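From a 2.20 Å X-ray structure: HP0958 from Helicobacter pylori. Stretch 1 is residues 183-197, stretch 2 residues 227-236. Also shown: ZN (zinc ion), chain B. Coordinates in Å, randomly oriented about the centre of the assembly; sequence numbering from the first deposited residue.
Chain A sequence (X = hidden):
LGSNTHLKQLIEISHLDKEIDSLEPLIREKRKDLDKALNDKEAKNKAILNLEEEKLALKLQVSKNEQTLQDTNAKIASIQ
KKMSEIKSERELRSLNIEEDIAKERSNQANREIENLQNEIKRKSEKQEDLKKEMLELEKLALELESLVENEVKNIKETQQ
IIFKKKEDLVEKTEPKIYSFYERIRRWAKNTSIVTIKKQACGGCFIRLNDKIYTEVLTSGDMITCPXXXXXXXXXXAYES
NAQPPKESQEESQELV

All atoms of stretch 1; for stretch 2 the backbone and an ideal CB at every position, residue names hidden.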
# COMPACT_ATOMS: atom_id res chain seq x y z
N ARG A 183 20.36 -11.11 -23.98
CA ARG A 183 20.46 -9.67 -24.25
C ARG A 183 19.07 -9.03 -24.43
O ARG A 183 18.79 -7.95 -23.90
CB ARG A 183 21.35 -9.42 -25.47
CG ARG A 183 21.46 -7.94 -25.91
CD ARG A 183 22.57 -7.77 -26.97
NE ARG A 183 22.29 -8.57 -28.17
CZ ARG A 183 23.09 -8.68 -29.23
NH1 ARG A 183 24.27 -8.05 -29.29
NH2 ARG A 183 22.71 -9.42 -30.25
N ILE A 184 18.18 -9.71 -25.15
CA ILE A 184 16.82 -9.20 -25.34
C ILE A 184 15.98 -9.31 -24.07
O ILE A 184 15.20 -8.40 -23.74
CB ILE A 184 16.14 -9.81 -26.61
CG1 ILE A 184 16.72 -9.11 -27.86
CG2 ILE A 184 14.61 -9.67 -26.53
CD1 ILE A 184 16.95 -9.99 -29.11
N ARG A 185 16.17 -10.39 -23.33
CA ARG A 185 15.41 -10.61 -22.10
C ARG A 185 15.67 -9.55 -21.01
O ARG A 185 14.76 -9.20 -20.22
CB ARG A 185 15.68 -12.02 -21.58
CG ARG A 185 14.91 -12.36 -20.33
CD ARG A 185 14.95 -13.83 -20.02
NE ARG A 185 14.66 -14.06 -18.61
CZ ARG A 185 15.51 -14.57 -17.71
NH1 ARG A 185 16.73 -14.96 -18.07
NH2 ARG A 185 15.11 -14.72 -16.46
N ARG A 186 16.89 -9.02 -20.97
CA ARG A 186 17.23 -7.91 -20.09
C ARG A 186 16.14 -6.83 -20.07
O ARG A 186 15.64 -6.47 -18.99
CB ARG A 186 18.57 -7.29 -20.50
CG ARG A 186 19.14 -6.33 -19.49
CD ARG A 186 20.54 -5.93 -19.88
NE ARG A 186 20.99 -4.74 -19.16
CZ ARG A 186 21.53 -4.76 -17.94
NH1 ARG A 186 21.69 -5.90 -17.27
NH2 ARG A 186 21.92 -3.62 -17.37
N TRP A 187 15.75 -6.35 -21.26
CA TRP A 187 14.71 -5.31 -21.37
C TRP A 187 13.30 -5.85 -21.62
O TRP A 187 12.33 -5.30 -21.12
CB TRP A 187 15.08 -4.25 -22.43
CG TRP A 187 15.04 -4.73 -23.88
CD1 TRP A 187 16.09 -5.22 -24.62
CD2 TRP A 187 13.89 -4.77 -24.76
NE1 TRP A 187 15.67 -5.55 -25.89
CE2 TRP A 187 14.33 -5.28 -26.00
CE3 TRP A 187 12.54 -4.41 -24.61
CZ2 TRP A 187 13.46 -5.46 -27.08
CZ3 TRP A 187 11.68 -4.57 -25.70
CH2 TRP A 187 12.15 -5.11 -26.91
N ALA A 188 13.19 -6.93 -22.40
CA ALA A 188 11.87 -7.39 -22.87
C ALA A 188 11.21 -8.43 -21.96
O ALA A 188 10.02 -8.73 -22.10
CB ALA A 188 11.98 -7.92 -24.30
N LYS A 189 11.99 -8.97 -21.03
CA LYS A 189 11.53 -10.01 -20.08
C LYS A 189 10.86 -11.21 -20.77
O LYS A 189 11.49 -11.91 -21.59
CB LYS A 189 10.65 -9.45 -18.95
CG LYS A 189 10.77 -7.94 -18.66
CD LYS A 189 12.01 -7.58 -17.84
CE LYS A 189 11.94 -6.10 -17.44
NZ LYS A 189 13.30 -5.54 -17.18
N ASN A 190 9.60 -11.46 -20.46
CA ASN A 190 8.92 -12.64 -20.99
C ASN A 190 8.07 -12.32 -22.21
O ASN A 190 7.19 -13.10 -22.58
CB ASN A 190 8.12 -13.35 -19.91
CG ASN A 190 8.99 -13.87 -18.78
OD1 ASN A 190 10.08 -14.42 -19.00
ND2 ASN A 190 8.51 -13.68 -17.56
N THR A 191 8.33 -11.16 -22.82
CA THR A 191 7.85 -10.87 -24.16
C THR A 191 9.02 -10.92 -25.13
O THR A 191 9.00 -10.27 -26.18
CB THR A 191 7.14 -9.49 -24.26
OG1 THR A 191 8.12 -8.45 -24.33
CG2 THR A 191 6.21 -9.25 -23.05
N SER A 192 10.07 -11.66 -24.75
CA SER A 192 11.31 -11.77 -25.55
C SER A 192 11.12 -12.52 -26.85
O SER A 192 11.67 -12.13 -27.88
CB SER A 192 12.42 -12.44 -24.73
OG SER A 192 12.93 -11.54 -23.75
N ILE A 193 10.33 -13.60 -26.80
CA ILE A 193 9.99 -14.37 -27.99
C ILE A 193 8.50 -14.31 -28.25
O ILE A 193 7.71 -14.71 -27.42
CB ILE A 193 10.40 -15.85 -27.85
CG1 ILE A 193 11.88 -15.96 -27.49
CG2 ILE A 193 10.06 -16.64 -29.12
CD1 ILE A 193 12.25 -17.36 -27.02
N VAL A 194 8.13 -13.81 -29.43
CA VAL A 194 6.71 -13.63 -29.75
C VAL A 194 6.31 -14.25 -31.10
O VAL A 194 7.13 -14.34 -32.01
CB VAL A 194 6.31 -12.16 -29.68
CG1 VAL A 194 6.24 -11.71 -28.21
CG2 VAL A 194 7.29 -11.28 -30.50
N THR A 195 5.05 -14.67 -31.20
CA THR A 195 4.50 -15.17 -32.46
C THR A 195 3.99 -14.00 -33.31
O THR A 195 3.68 -12.95 -32.78
CB THR A 195 3.36 -16.15 -32.21
OG1 THR A 195 2.19 -15.43 -31.79
CG2 THR A 195 3.73 -17.17 -31.13
N ILE A 196 3.92 -14.18 -34.63
CA ILE A 196 3.28 -13.17 -35.47
C ILE A 196 1.77 -13.36 -35.42
O ILE A 196 1.28 -14.47 -35.63
CB ILE A 196 3.73 -13.24 -36.95
CG1 ILE A 196 5.22 -12.94 -37.09
CG2 ILE A 196 2.91 -12.27 -37.82
CD1 ILE A 196 5.75 -13.04 -38.51
N LYS A 197 1.04 -12.28 -35.12
CA LYS A 197 -0.43 -12.28 -35.18
C LYS A 197 -0.85 -11.20 -36.17
O LYS A 197 -0.23 -10.14 -36.23
CB LYS A 197 -1.04 -12.02 -33.81
CG LYS A 197 -0.74 -13.10 -32.77
CD LYS A 197 -0.78 -12.51 -31.36
CE LYS A 197 0.09 -13.30 -30.40
NZ LYS A 197 0.69 -12.43 -29.34
N UNK A 227 11.27 -3.30 -35.58
CA UNK A 227 10.84 -2.13 -34.81
C UNK A 227 11.29 -2.18 -33.36
O UNK A 227 11.65 -1.14 -32.79
CB UNK A 227 9.32 -2.00 -34.86
N UNK A 228 11.30 -3.37 -32.75
CA UNK A 228 11.60 -3.45 -31.31
C UNK A 228 12.70 -4.42 -30.90
O UNK A 228 13.21 -4.32 -29.80
CB UNK A 228 10.32 -3.84 -30.56
N UNK A 229 13.05 -5.37 -31.76
CA UNK A 229 14.23 -6.20 -31.51
C UNK A 229 13.90 -7.60 -31.02
O UNK A 229 14.78 -8.44 -30.91
CB UNK A 229 15.13 -5.51 -30.49
N UNK A 230 12.63 -7.85 -30.71
CA UNK A 230 12.18 -9.15 -30.24
C UNK A 230 12.43 -10.28 -31.27
O UNK A 230 12.51 -10.02 -32.47
CB UNK A 230 10.69 -9.08 -29.90
N UNK A 231 12.54 -11.51 -30.78
CA UNK A 231 12.55 -12.69 -31.63
C UNK A 231 11.11 -13.03 -32.07
O UNK A 231 10.19 -13.03 -31.26
CB UNK A 231 13.19 -13.87 -30.90
N UNK A 232 10.96 -13.30 -33.37
CA UNK A 232 9.66 -13.61 -34.01
C UNK A 232 9.61 -15.01 -34.62
O UNK A 232 10.58 -15.46 -35.23
CB UNK A 232 9.36 -12.58 -35.10
N UNK A 233 8.48 -15.69 -34.46
CA UNK A 233 8.27 -16.94 -35.19
C UNK A 233 6.81 -17.18 -35.55
O UNK A 233 5.90 -16.76 -34.84
CB UNK A 233 8.79 -18.12 -34.36
N UNK A 234 6.60 -17.85 -36.68
CA UNK A 234 5.27 -18.32 -37.07
C UNK A 234 4.98 -19.62 -36.34
O UNK A 234 5.77 -20.56 -36.43
CB UNK A 234 5.17 -18.51 -38.58
N UNK A 235 3.87 -19.67 -35.61
CA UNK A 235 3.45 -20.90 -34.95
C UNK A 235 3.30 -22.02 -36.00
O UNK A 235 2.19 -22.32 -36.44
CB UNK A 235 2.14 -20.68 -34.19
N UNK A 236 4.44 -22.61 -36.38
CA UNK A 236 4.51 -23.62 -37.45
C UNK A 236 4.96 -23.10 -38.81
O UNK A 236 4.15 -22.54 -39.56
CB UNK A 236 3.14 -24.27 -37.61
ZN ZN B . 8.11 -5.74 -32.55

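Position 227 has nothing of stretch 1 within 5.5 Å of its ideal CB. Almost any side chain would suit it. It is Tyr227.

At 228 the ideal CB lies 4.3 Å from Trp187 CH2. The zinc ion sits close by, so a metal ligand, Cys or His, is the natural reading. It is Cys228. Its SG binds ZN at 2.5 Å, and its CB packs 4.2 Å from Trp187 CH2.

Position 229 has phi 103° and psi -8°. An ideal CB there would be jammed against the carbonyl O of 228, and would also lie 3.8 Å from Trp187 CZ2. The backbone alone calls for glycine, and it is Gly229.

At 230 the ideal CB is 3.8 Å from Ser192 O and 4.1 Å from Val194 CG2. Farther out, stretch 1 offers Thr191 O and OG1 and the Trp187 ring, with no acidic side chain. A long donor such as Arg or Lys would fit, and Gln is possible. It is Arg230. NE and NH2 each donate to Thr191 OG1 at 3.0 Å; NE also makes a weak bond to Thr191 O at 2.9 Å. Trp187 CZ3 lies over one face of the guanidinium, 3.7 Å from NH2. NH1 reaches back in a weak bond to Cys228 SG at 3.3 Å.

From 231 to 233 the backbone pairs in parallel with 193-195, so CB directions alternate between sheet faces.

Position 231 shares a face with Ile193, whose CG1 is 4.2 Å from the ideal CB. Ile, Val or Leu would suit. It is Ile231, with CD1 4.1 Å from Ile193 CG1. Its N donates to Ser192 O (3.1 Å), and its O accepts from Val194 N (2.9 Å).

Position 232 turns to the Val194 face, with Ile196 CG1 4.6 Å from the ideal CB. A branched apolar residue fits; Leu or Ile could reach both neighbours. It is Leu232. CD2 touches Val194 CG2 at 3.9 Å and Ile196 CG1 at 3.7 Å.

Position 233 returns to the face of Ile193 and Thr195. A large side chain, aromatic or aliphatic, could span both. It is Tyr233: CE2 lies 3.6 Å from Ile193 CG2 and CZ 3.7 Å from Thr195 CG2. Its N donates to Val194 O at 3.1 Å.

At 234 CA-to-CB points away from stretch 1, which leaves the choice open. It is Ala234.

At 235 many residues would do. Glu235 CG lies 3.7 Å from Thr195 CG2.

Position 236 has phi 100° and psi 99°, which favours glycine. It is Gly236.

Stretch 2 227-236: YCGRILYAEG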
# COMPACT_ATOMS: atom_id res chain seq x y z
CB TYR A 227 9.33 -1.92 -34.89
CG TYR A 227 8.76 -2.17 -36.27
CD1 TYR A 227 9.18 -1.42 -37.38
CD2 TYR A 227 7.81 -3.16 -36.48
CE1 TYR A 227 8.67 -1.66 -38.65
CE2 TYR A 227 7.28 -3.40 -37.75
CZ TYR A 227 7.71 -2.64 -38.83
OH TYR A 227 7.18 -2.87 -40.09
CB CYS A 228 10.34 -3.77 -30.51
SG CYS A 228 9.83 -5.42 -30.84
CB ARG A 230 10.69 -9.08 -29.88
CG ARG A 230 10.40 -8.20 -28.67
CD ARG A 230 8.91 -8.10 -28.40
NE ARG A 230 8.64 -7.52 -27.09
CZ ARG A 230 8.38 -6.23 -26.89
NH1 ARG A 230 8.34 -5.38 -27.91
NH2 ARG A 230 8.14 -5.79 -25.66
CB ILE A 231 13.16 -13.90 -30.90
CG1 ILE A 231 14.62 -13.64 -30.56
CG2 ILE A 231 13.03 -15.17 -31.76
CD1 ILE A 231 15.14 -14.55 -29.45
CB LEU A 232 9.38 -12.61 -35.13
CG LEU A 232 8.64 -11.31 -34.84
CD1 LEU A 232 8.61 -10.49 -36.11
CD2 LEU A 232 7.25 -11.59 -34.34
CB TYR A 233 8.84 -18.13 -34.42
CG TYR A 233 8.05 -18.59 -33.22
CD1 TYR A 233 7.30 -19.77 -33.26
CD2 TYR A 233 8.07 -17.86 -32.03
CE1 TYR A 233 6.58 -20.21 -32.13
CE2 TYR A 233 7.36 -18.28 -30.91
CZ TYR A 233 6.62 -19.45 -30.96
OH TYR A 233 5.93 -19.84 -29.83
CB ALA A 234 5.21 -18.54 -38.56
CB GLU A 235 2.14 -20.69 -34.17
CG GLU A 235 2.33 -20.20 -32.73
CD GLU A 235 2.47 -21.35 -31.72
OE1 GLU A 235 1.57 -21.49 -30.86
OE2 GLU A 235 3.46 -22.11 -31.80
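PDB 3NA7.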